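Local coordinates for EreC (Klebsiella pneumoniae, PDB 6XCQ), which probably hydrolyses the macrolactone ester of erythromycin and related macrolide antibiotics, and so confers resistance to them, at residues Y85-H90 with R148-V153; K217-V222 with Y257-L262; E74-R79 with G431-V436. The protein carries 1 engineered substitution. All coordinates share one frame; numbering follows the deposited sequence.

Contact 1 of 3, residues Y85-H90 with R148-V153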
loop_
_atom_site.group_PDB
_atom_site.type_symbol
_atom_site.label_atom_id
_atom_site.label_comp_id
_atom_site.label_asym_id
_atom_site.label_seq_id
_atom_site.Cartn_x
_atom_site.Cartn_y
_atom_site.Cartn_z
ATOM N N TYR A 85 -0.165 17.254 8.943
ATOM C CA TYR A 85 0.308 17.217 10.325
ATOM C C TYR A 85 1.680 16.557 10.437
ATOM O O TYR A 85 2.572 17.060 11.131
ATOM C CB TYR A 85 -0.714 16.486 11.192
ATOM C CG TYR A 85 -0.192 16.091 12.547
ATOM C CD1 TYR A 85 0.003 17.041 13.541
ATOM C CD2 TYR A 85 0.088 14.766 12.838
ATOM C CE1 TYR A 85 0.463 16.677 14.793
ATOM C CE2 TYR A 85 0.552 14.393 14.076
ATOM C CZ TYR A 85 0.736 15.350 15.052
ATOM O OH TYR A 85 1.196 14.962 16.289
ATOM N N LEU A 86 1.865 15.413 9.778
ATOM C CA LEU A 86 3.129 14.692 9.907
ATOM C C LEU A 86 4.257 15.443 9.213
ATOM O O LEU A 86 5.389 15.490 9.718
ATOM C CB LEU A 86 2.990 13.283 9.334
ATOM C CG LEU A 86 2.070 12.352 10.123
ATOM C CD1 LEU A 86 1.759 11.069 9.331
ATOM C CD2 LEU A 86 2.702 12.055 11.462
ATOM N N VAL A 87 3.967 16.051 8.067
ATOM C CA VAL A 87 4.992 16.790 7.341
ATOM C C VAL A 87 5.332 18.080 8.073
ATOM O O VAL A 87 6.499 18.350 8.383
ATOM C CB VAL A 87 4.543 17.063 5.896
ATOM C CG1 VAL A 87 5.439 18.132 5.259
ATOM C CG2 VAL A 87 4.592 15.784 5.095
ATOM N N GLU A 88 4.318 18.882 8.390
ATOM C CA GLU A 88 4.592 20.224 8.887
ATOM C C GLU A 88 4.942 20.263 10.361
ATOM O O GLU A 88 5.589 21.221 10.801
ATOM C CB GLU A 88 3.409 21.140 8.618
ATOM C CG GLU A 88 3.133 21.296 7.161
ATOM C CD GLU A 88 1.925 22.153 6.929
ATOM O OE1 GLU A 88 1.534 22.851 7.883
ATOM O OE2 GLU A 88 1.360 22.111 5.820
ATOM N N ARG A 89 4.559 19.254 11.138
ATOM C CA ARG A 89 4.830 19.305 12.565
ATOM C C ARG A 89 5.811 18.255 13.044
ATOM O O ARG A 89 6.370 18.418 14.132
ATOM C CB ARG A 89 3.526 19.181 13.366
ATOM C CG ARG A 89 2.633 20.392 13.199
ATOM C CD ARG A 89 3.271 21.647 13.812
ATOM N NE ARG A 89 2.336 22.771 13.838
ATOM C CZ ARG A 89 1.419 22.961 14.782
ATOM N NH1 ARG A 89 1.320 22.112 15.801
ATOM N NH2 ARG A 89 0.607 24.008 14.713
ATOM N N HIS A 90 6.054 17.203 12.261
ATOM C CA HIS A 90 7.012 16.177 12.642
ATOM C C HIS A 90 8.020 15.878 11.537
ATOM O O HIS A 90 8.777 14.904 11.653
ATOM C CB HIS A 90 6.275 14.903 13.072
ATOM C CG HIS A 90 5.497 15.064 14.342
ATOM N ND1 HIS A 90 6.081 14.973 15.585
ATOM C CD2 HIS A 90 4.183 15.319 14.564
ATOM C CE1 HIS A 90 5.165 15.168 16.518
ATOM N NE2 HIS A 90 4.003 15.374 15.924
ATOM N N ARG A 148 7.277 22.772 -0.234
ATOM C CA ARG A 148 7.888 21.623 0.415
ATOM C C ARG A 148 8.198 20.524 -0.606
ATOM O O ARG A 148 7.790 20.574 -1.771
ATOM C CB ARG A 148 6.982 21.094 1.528
ATOM C CG ARG A 148 6.680 22.125 2.612
ATOM C CD ARG A 148 5.563 21.674 3.549
ATOM N NE ARG A 148 5.473 22.501 4.752
ATOM C CZ ARG A 148 6.295 22.393 5.794
ATOM N NH1 ARG A 148 6.137 23.173 6.854
ATOM N NH2 ARG A 148 7.274 21.498 5.776
ATOM N N LYS A 149 8.950 19.526 -0.152
ATOM C CA LYS A 149 9.389 18.433 -1.006
ATOM C C LYS A 149 9.249 17.116 -0.258
ATOM O O LYS A 149 9.597 17.022 0.923
ATOM C CB LYS A 149 10.846 18.626 -1.463
ATOM C CG LYS A 149 11.096 19.897 -2.286
ATOM C CD LYS A 149 10.625 19.736 -3.735
ATOM C CE LYS A 149 11.315 20.724 -4.678
ATOM N NZ LYS A 149 11.061 22.151 -4.301
ATOM N N LEU A 150 8.745 16.104 -0.961
ATOM C CA LEU A 150 8.532 14.767 -0.430
ATOM C C LEU A 150 9.010 13.731 -1.433
ATOM O O LEU A 150 8.832 13.894 -2.641
ATOM C CB LEU A 150 7.056 14.503 -0.136
ATOM C CG LEU A 150 6.350 15.326 0.934
ATOM C CD1 LEU A 150 4.914 14.826 1.079
ATOM C CD2 LEU A 150 7.101 15.231 2.252
ATOM N N GLN A 151 9.585 12.653 -0.922
ATOM C CA GLN A 151 9.954 11.509 -1.739
ATOM C C GLN A 151 8.765 10.555 -1.845
ATOM O O GLN A 151 8.197 10.149 -0.829
ATOM C CB GLN A 151 11.161 10.801 -1.115
ATOM C CG GLN A 151 11.780 9.673 -1.940
ATOM C CD GLN A 151 12.978 9.038 -1.235
ATOM O OE1 GLN A 151 13.510 9.596 -0.272
ATOM N NE2 GLN A 151 13.399 7.866 -1.706
ATOM N N LEU A 152 8.387 10.205 -3.068
ATOM C CA LEU A 152 7.415 9.143 -3.301
ATOM C C LEU A 152 8.132 7.814 -3.466
ATOM O O LEU A 152 9.147 7.725 -4.167
ATOM C CB LEU A 152 6.601 9.417 -4.557
ATOM C CG LEU A 152 5.246 10.076 -4.463
ATOM C CD1 LEU A 152 4.572 9.879 -5.789
ATOM C CD2 LEU A 152 4.426 9.450 -3.356
ATOM N N VAL A 153 7.568 6.772 -2.849
ATOM C CA VAL A 153 8.138 5.426 -2.829
ATOM C C VAL A 153 7.025 4.428 -3.130
ATOM O O VAL A 153 5.965 4.479 -2.500
ATOM C CB VAL A 153 8.773 5.109 -1.459
ATOM C CG1 VAL A 153 9.313 3.679 -1.427
ATOM C CG2 VAL A 153 9.871 6.127 -1.116
HETATM O O HOH W 1 7.467 22.783 9.205
#

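Contact 2 of 3, residues K217-V222 with Y257-L262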
loop_
_atom_site.group_PDB
_atom_site.type_symbol
_atom_site.label_atom_id
_atom_site.label_comp_id
_atom_site.label_asym_id
_atom_site.label_seq_id
_atom_site.Cartn_x
_atom_site.Cartn_y
_atom_site.Cartn_z
ATOM N N LYS A 217 9.342 -23.055 -15.104
ATOM C CA LYS A 217 10.542 -22.594 -15.784
ATOM C C LYS A 217 10.798 -21.116 -15.515
ATOM O O LYS A 217 11.952 -20.700 -15.361
ATOM C CB LYS A 217 10.430 -22.855 -17.284
ATOM C CG LYS A 217 11.623 -22.339 -18.076
ATOM C CD LYS A 217 11.444 -22.584 -19.564
ATOM C CE LYS A 217 11.562 -24.068 -19.878
ATOM N NZ LYS A 217 12.937 -24.574 -19.599
ATOM N N ALA A 218 9.740 -20.297 -15.460
ATOM C CA ALA A 218 9.958 -18.877 -15.195
ATOM C C ALA A 218 10.342 -18.648 -13.739
ATOM O O ALA A 218 11.248 -17.859 -13.443
ATOM C CB ALA A 218 8.711 -18.068 -15.557
ATOM N N ILE A 219 9.664 -19.327 -12.817
ATOM C CA ILE A 219 10.000 -19.208 -11.401
ATOM C C ILE A 219 11.439 -19.654 -11.162
ATOM O O ILE A 219 12.217 -18.979 -10.475
ATOM C CB ILE A 219 9.003 -20.019 -10.553
ATOM C CG1 ILE A 219 7.628 -19.342 -10.547
ATOM C CG2 ILE A 219 9.508 -20.224 -9.129
ATOM C CD1 ILE A 219 6.525 -20.263 -10.025
ATOM N N SER A 220 11.813 -20.803 -11.723
ATOM C CA SER A 220 13.186 -21.270 -11.575
ATOM C C SER A 220 14.169 -20.303 -12.226
ATOM O O SER A 220 15.274 -20.089 -11.711
ATOM C CB SER A 220 13.327 -22.670 -12.169
ATOM O OG SER A 220 12.456 -23.582 -11.516
ATOM N N GLY A 221 13.781 -19.709 -13.358
ATOM C CA GLY A 221 14.656 -18.759 -14.025
ATOM C C GLY A 221 14.949 -17.547 -13.164
ATOM O O GLY A 221 16.080 -17.056 -13.127
ATOM N N VAL A 222 13.937 -17.064 -12.434
ATOM C CA VAL A 222 14.139 -15.912 -11.565
ATOM C C VAL A 222 15.031 -16.285 -10.387
ATOM O O VAL A 222 15.922 -15.519 -10.004
ATOM C CB VAL A 222 12.781 -15.334 -11.118
ATOM C CG1 VAL A 222 12.953 -14.377 -9.976
ATOM C CG2 VAL A 222 12.126 -14.596 -12.289
ATOM N N TYR A 257 8.588 -12.056 -6.274
ATOM C CA TYR A 257 7.367 -12.013 -5.473
ATOM C C TYR A 257 6.137 -11.794 -6.342
ATOM O O TYR A 257 5.026 -12.186 -5.953
ATOM C CB TYR A 257 7.488 -10.936 -4.397
ATOM C CG TYR A 257 8.207 -11.406 -3.136
ATOM C CD1 TYR A 257 9.599 -11.521 -3.090
ATOM C CD2 TYR A 257 7.486 -11.742 -1.998
ATOM C CE1 TYR A 257 10.256 -11.959 -1.924
ATOM C CE2 TYR A 257 8.116 -12.167 -0.844
ATOM C CZ TYR A 257 9.495 -12.280 -0.806
ATOM O OH TYR A 257 10.079 -12.720 0.348
ATOM N N THR A 258 6.300 -11.188 -7.521
ATOM C CA THR A 258 5.152 -11.056 -8.420
ATOM C C THR A 258 4.680 -12.417 -8.916
ATOM O O THR A 258 3.481 -12.720 -8.890
ATOM C CB THR A 258 5.494 -10.144 -9.595
ATOM O OG1 THR A 258 5.694 -8.823 -9.102
ATOM C CG2 THR A 258 4.348 -10.110 -10.576
ATOM N N LEU A 259 5.613 -13.266 -9.356
ATOM C CA LEU A 259 5.241 -14.602 -9.817
ATOM C C LEU A 259 4.609 -15.432 -8.695
ATOM O O LEU A 259 3.613 -16.137 -8.915
ATOM C CB LEU A 259 6.472 -15.316 -10.400
ATOM C CG LEU A 259 7.163 -14.662 -11.612
ATOM C CD1 LEU A 259 8.129 -15.632 -12.328
ATOM C CD2 LEU A 259 6.137 -14.094 -12.605
ATOM N N GLU A 260 5.171 -15.372 -7.486
ATOM C CA GLU A 260 4.594 -16.158 -6.396
ATOM C C GLU A 260 3.205 -15.634 -6.031
ATOM O O GLU A 260 2.286 -16.417 -5.759
ATOM C CB GLU A 260 5.532 -16.146 -5.189
ATOM C CG GLU A 260 4.953 -16.777 -3.913
ATOM C CD GLU A 260 4.586 -18.253 -4.057
ATOM O OE1 GLU A 260 4.885 -18.880 -5.099
ATOM O OE2 GLU A 260 3.988 -18.792 -3.100
ATOM N N THR A 261 3.018 -14.316 -6.082
ATOM C CA THR A 261 1.709 -13.743 -5.780
ATOM C C THR A 261 0.691 -14.096 -6.864
ATOM O O THR A 261 -0.479 -14.355 -6.556
ATOM C CB THR A 261 1.846 -12.232 -5.591
ATOM O OG1 THR A 261 2.607 -11.995 -4.409
ATOM C CG2 THR A 261 0.461 -11.558 -5.410
ATOM N N LEU A 262 1.127 -14.166 -8.130
ATOM C CA LEU A 262 0.248 -14.642 -9.200
ATOM C C LEU A 262 -0.187 -16.086 -8.958
ATOM O O LEU A 262 -1.367 -16.426 -9.097
ATOM C CB LEU A 262 0.950 -14.516 -10.545
ATOM C CG LEU A 262 1.111 -13.107 -11.098
ATOM C CD1 LEU A 262 2.127 -13.106 -12.248
ATOM C CD2 LEU A 262 -0.243 -12.553 -11.549
#

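Contact 3 of 3, residues E74-R79 with G431-V436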
loop_
_atom_site.group_PDB
_atom_site.type_symbol
_atom_site.label_atom_id
_atom_site.label_comp_id
_atom_site.label_asym_id
_atom_site.label_seq_id
_atom_site.Cartn_x
_atom_site.Cartn_y
_atom_site.Cartn_z
ATOM N N GLU A 74 -13.915 10.458 1.896
ATOM C CA GLU A 74 -13.553 10.955 3.221
ATOM C C GLU A 74 -12.195 10.440 3.672
ATOM O O GLU A 74 -11.478 11.136 4.398
ATOM C CB GLU A 74 -14.621 10.559 4.250
ATOM C CG GLU A 74 -15.948 11.301 4.107
ATOM C CD GLU A 74 -16.886 10.646 3.111
ATOM O OE1 GLU A 74 -16.471 9.691 2.414
ATOM O OE2 GLU A 74 -18.050 11.080 3.024
ATOM N N PHE A 75 -11.815 9.225 3.262
ATOM C CA PHE A 75 -10.519 8.726 3.689
ATOM C C PHE A 75 -9.388 9.452 2.969
ATOM O O PHE A 75 -8.345 9.697 3.576
ATOM C CB PHE A 75 -10.442 7.205 3.501
ATOM C CG PHE A 75 -11.311 6.432 4.475
ATOM C CD1 PHE A 75 -11.591 6.943 5.729
ATOM C CD2 PHE A 75 -11.850 5.207 4.128
ATOM C CE1 PHE A 75 -12.382 6.236 6.628
ATOM C CE2 PHE A 75 -12.649 4.498 5.015
ATOM C CZ PHE A 75 -12.905 5.011 6.267
ATOM N N SER A 76 -9.585 9.859 1.706
ATOM C CA SER A 76 -8.558 10.676 1.059
ATOM C C SER A 76 -8.429 12.032 1.739
ATOM O O SER A 76 -7.311 12.515 1.957
ATOM C CB SER A 76 -8.847 10.845 -0.434
ATOM O OG SER A 76 -8.729 9.608 -1.103
ATOM N N LEU A 77 -9.557 12.642 2.104
ATOM C CA LEU A 77 -9.510 13.916 2.813
ATOM C C LEU A 77 -8.740 13.795 4.124
ATOM O O LEU A 77 -7.867 14.622 4.419
ATOM C CB LEU A 77 -10.932 14.425 3.073
ATOM C CG LEU A 77 -11.576 15.121 1.879
ATOM C CD1 LEU A 77 -13.058 15.405 2.151
ATOM C CD2 LEU A 77 -10.820 16.411 1.529
ATOM N N ALA A 78 -9.069 12.781 4.935
ATOM C CA ALA A 78 -8.389 12.615 6.217
ATOM C C ALA A 78 -6.911 12.317 6.021
ATOM O O ALA A 78 -6.078 12.756 6.818
ATOM C CB ALA A 78 -9.041 11.504 7.045
ATOM N N ARG A 79 -6.566 11.556 4.979
ATOM C CA ARG A 79 -5.153 11.284 4.717
ATOM C C ARG A 79 -4.399 12.567 4.403
ATOM O O ARG A 79 -3.295 12.784 4.912
ATOM C CB ARG A 79 -4.998 10.295 3.565
ATOM C CG ARG A 79 -5.262 8.871 3.963
ATOM C CD ARG A 79 -5.157 7.949 2.778
ATOM N NE ARG A 79 -4.915 6.588 3.232
ATOM C CZ ARG A 79 -4.786 5.542 2.429
ATOM N NH1 ARG A 79 -4.887 5.697 1.115
ATOM N NH2 ARG A 79 -4.559 4.341 2.948
ATOM N N GLY A 431 -18.328 7.740 1.456
ATOM C CA GLY A 431 -18.875 7.756 0.117
ATOM C C GLY A 431 -17.828 7.457 -0.947
ATOM O O GLY A 431 -16.643 7.735 -0.775
ATOM N N LYS A 432 -18.277 6.874 -2.059
ATOM C CA LYS A 432 -17.348 6.537 -3.131
ATOM C C LYS A 432 -16.702 7.799 -3.686
ATOM O O LYS A 432 -17.381 8.777 -4.010
ATOM C CB LYS A 432 -18.038 5.767 -4.270
ATOM C CG LYS A 432 -17.070 5.502 -5.438
ATOM C CD LYS A 432 -17.534 4.432 -6.419
ATOM C CE LYS A 432 -18.808 4.830 -7.128
ATOM N NZ LYS A 432 -18.727 6.201 -7.684
ATOM N N ASP A 433 -15.376 7.774 -3.773
ATOM C CA ASP A 433 -14.622 8.843 -4.404
ATOM C C ASP A 433 -15.125 9.087 -5.825
ATOM O O ASP A 433 -15.214 8.157 -6.630
ATOM C CB ASP A 433 -13.145 8.442 -4.415
ATOM C CG ASP A 433 -12.223 9.556 -4.860
ATOM O OD1 ASP A 433 -12.613 10.396 -5.696
ATOM O OD2 ASP A 433 -11.069 9.552 -4.386
ATOM N N GLY A 434 -15.401 10.356 -6.139
ATOM C CA GLY A 434 -15.993 10.738 -7.414
ATOM C C GLY A 434 -15.111 10.541 -8.641
ATOM O O GLY A 434 -15.631 10.536 -9.762
ATOM N N LEU A 435 -13.803 10.380 -8.476
ATOM C CA LEU A 435 -12.999 10.103 -9.663
ATOM C C LEU A 435 -12.873 8.613 -9.965
ATOM O O LEU A 435 -12.277 8.261 -10.983
ATOM C CB LEU A 435 -11.594 10.725 -9.569
ATOM C CG LEU A 435 -10.453 10.440 -8.591
ATOM C CD1 LEU A 435 -9.899 9.042 -8.765
ATOM C CD2 LEU A 435 -9.317 11.451 -8.818
ATOM N N VAL A 436 -13.391 7.736 -9.108
ATOM C CA VAL A 436 -13.239 6.302 -9.305
ATOM C C VAL A 436 -14.205 5.832 -10.384
ATOM O O VAL A 436 -15.418 6.058 -10.293
ATOM C CB VAL A 436 -13.460 5.553 -7.989
ATOM C CG1 VAL A 436 -13.466 4.046 -8.239
ATOM C CG2 VAL A 436 -12.356 5.932 -7.015
HETATM O O HOH W 2 -10.419 7.877 -2.374
#

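Contact 1 of 3, residues Y85-H90 with R148-V153
Val87 is the first residue of 85-90 to touch 148-153, and it uses both methyl groups. It sits in the last turn of helix 73-90. Its partners belong to the loop leading into strand 151-154, an outermost strand of the mixed central sheet. Val87 CG2 meets Leu150 CD2, methyl against methyl, at 3.8 Å. Val87 CG1 lies anti to the backbone N (chi1 165°), which turns it to Arg148 instead. Val87 CG1 is 3.9 Å from Arg148 CD, and the two side chains run past each other in opposite directions. Tyr142 of helix 126-146 lies against both Val87 and Arg148.

Glu88 comes next. Glu88 CG sits over one face of the Arg148 guanidinium, displaced toward the rim and 3.6 Å from Arg148 NE. The two side chains cross at about a right angle, with the carboxylate and guanidinium planes only 7° apart. No salt bridge results: Glu88 OE2 is 4.3 Å from Arg148 NE and well out of the guanidinium plane, so no N-H points at it. That oxygen pairs with Arg84 and bonds to Tyr142 OH. A water does link the two residues. It donates to Glu88 O at 2.9 Å and accepts from Arg148 NH1 at 2.7 Å, in plane at the guanidinium edge. Across these two segments Arg148 is held by aliphatic packing and a water bridge to the helix backbone; attraction to Glu88 probably adds a little.

Contact 2 of 3, residues K217-V222 with Y257-L262
Leu259 meets Ala218, Ile219 and Val222 where two long helices pack as an antiparallel pair. Helix 212-231 carries segment 217-222, and helix 244-267 carries segment 257-262. The axes of the two short segments come within 10.3 Å, and their N-to-C directions differ by 151°. The nearest CA atoms are those of Ile219 and Leu259. No hydrogen bond joins the segments; the side chains that meet are all aliphatic.

The CB of Leu259 is directed at the other helix. Leu259 CB lies 4.2 Å from Ile219 CG1, and here the two side chains pass in opposite directions. CG is anti to the carbonyl carbon (chi1 -61°), and this lets the branch reach helix 212-231. The CD1 methyl then does most of the touching. Leu259 CD1 rests on the backbone of the partner helix, 4.0 Å from Ala218 O and 4.0 Å from Ile219 N. Ala218 O already accepts the helical bond from Val222 N, so the methyl covers a polar group that has a partner. Around CD1 three side chains converge. Ala218 gives CB and Ile219 gives CG1, the inner carbon of its longer branch. Val222 comes in obliquely with a methyl.

Other helices close round the pair. Trp207 of helix 200-208 lies against both Ile219 and Leu259. Leu188 of helix 182-191 covers Ala218 and Val222. The contact is thus one part of a larger helical bundle set away from the centre of the chain. On the Val222 side, the methyl that meets Leu259 CD1 is Val222 CG2, at 4.1 Å.

Contact 3 of 3, residues E74-R79 with G431-V436
Glu74 and Gly431 make the close part of this contact, a direct bond from a helix side chain to a loop backbone. Gly431 N donates to Glu74 OE1 at 2.9 Å, with an N-H...O angle of 151°. It arrives on the syn side of the oxygen, somewhat out of the carboxylate plane. The Glu74 chain is bent at chi2 (86°), and this bend brings the carboxylate over to the loop. Its other oxygen, OE2, is bonded to Ser429 OG. Backbone bonds between Gly431 and Ala73 and between Asp433 and Phe71 fasten the same loop near the start of helix 73-90.

The second part is looser and runs through water. Ser76 OG and Asp433 OD2 are 4.0 Å apart and do not bond directly. One water joins them, accepting from Ser76 OG at 2.7 Å and donating to Asp433 OD2 at 2.7 Å. Asp433 OD2 also bonds to Ser134 OG of helix 126-146. On the outer side of the loop, Lys432 points away from the helix and is exposed.

Asp433 OD1 shapes its own loop. Asp433 OD1 accepts from Leu435 N at 3.0 Å in an Asx turn, and a type I beta turn runs from Asp433 to Val436. Both carboxylates therefore use both oxygens, which should restrict their rotation. Between these two segments the links are polar, one direct and one through water.

How the contacts relate
Contacts 1 and 3 share helix 73-90. Contact 3 joins its beginning to the C-terminal tail, and contact 1 joins its end to the loop that leads into the edge strand 151-154. Their centres are 20 Å apart and their nearest atoms about 7 Å. Helix 126-146 borders both. Contact 2 is remote, in a helical region on the opposite side of the chain's centre from both. Its centre is 35 Å from each of the others, with nearest atoms about 15 Å from contact 1 and about 19 Å from contact 3. Contacts 1 and 2 follow in series inside the loop closed by contact 3. The engineered substitution lies outside all six segments.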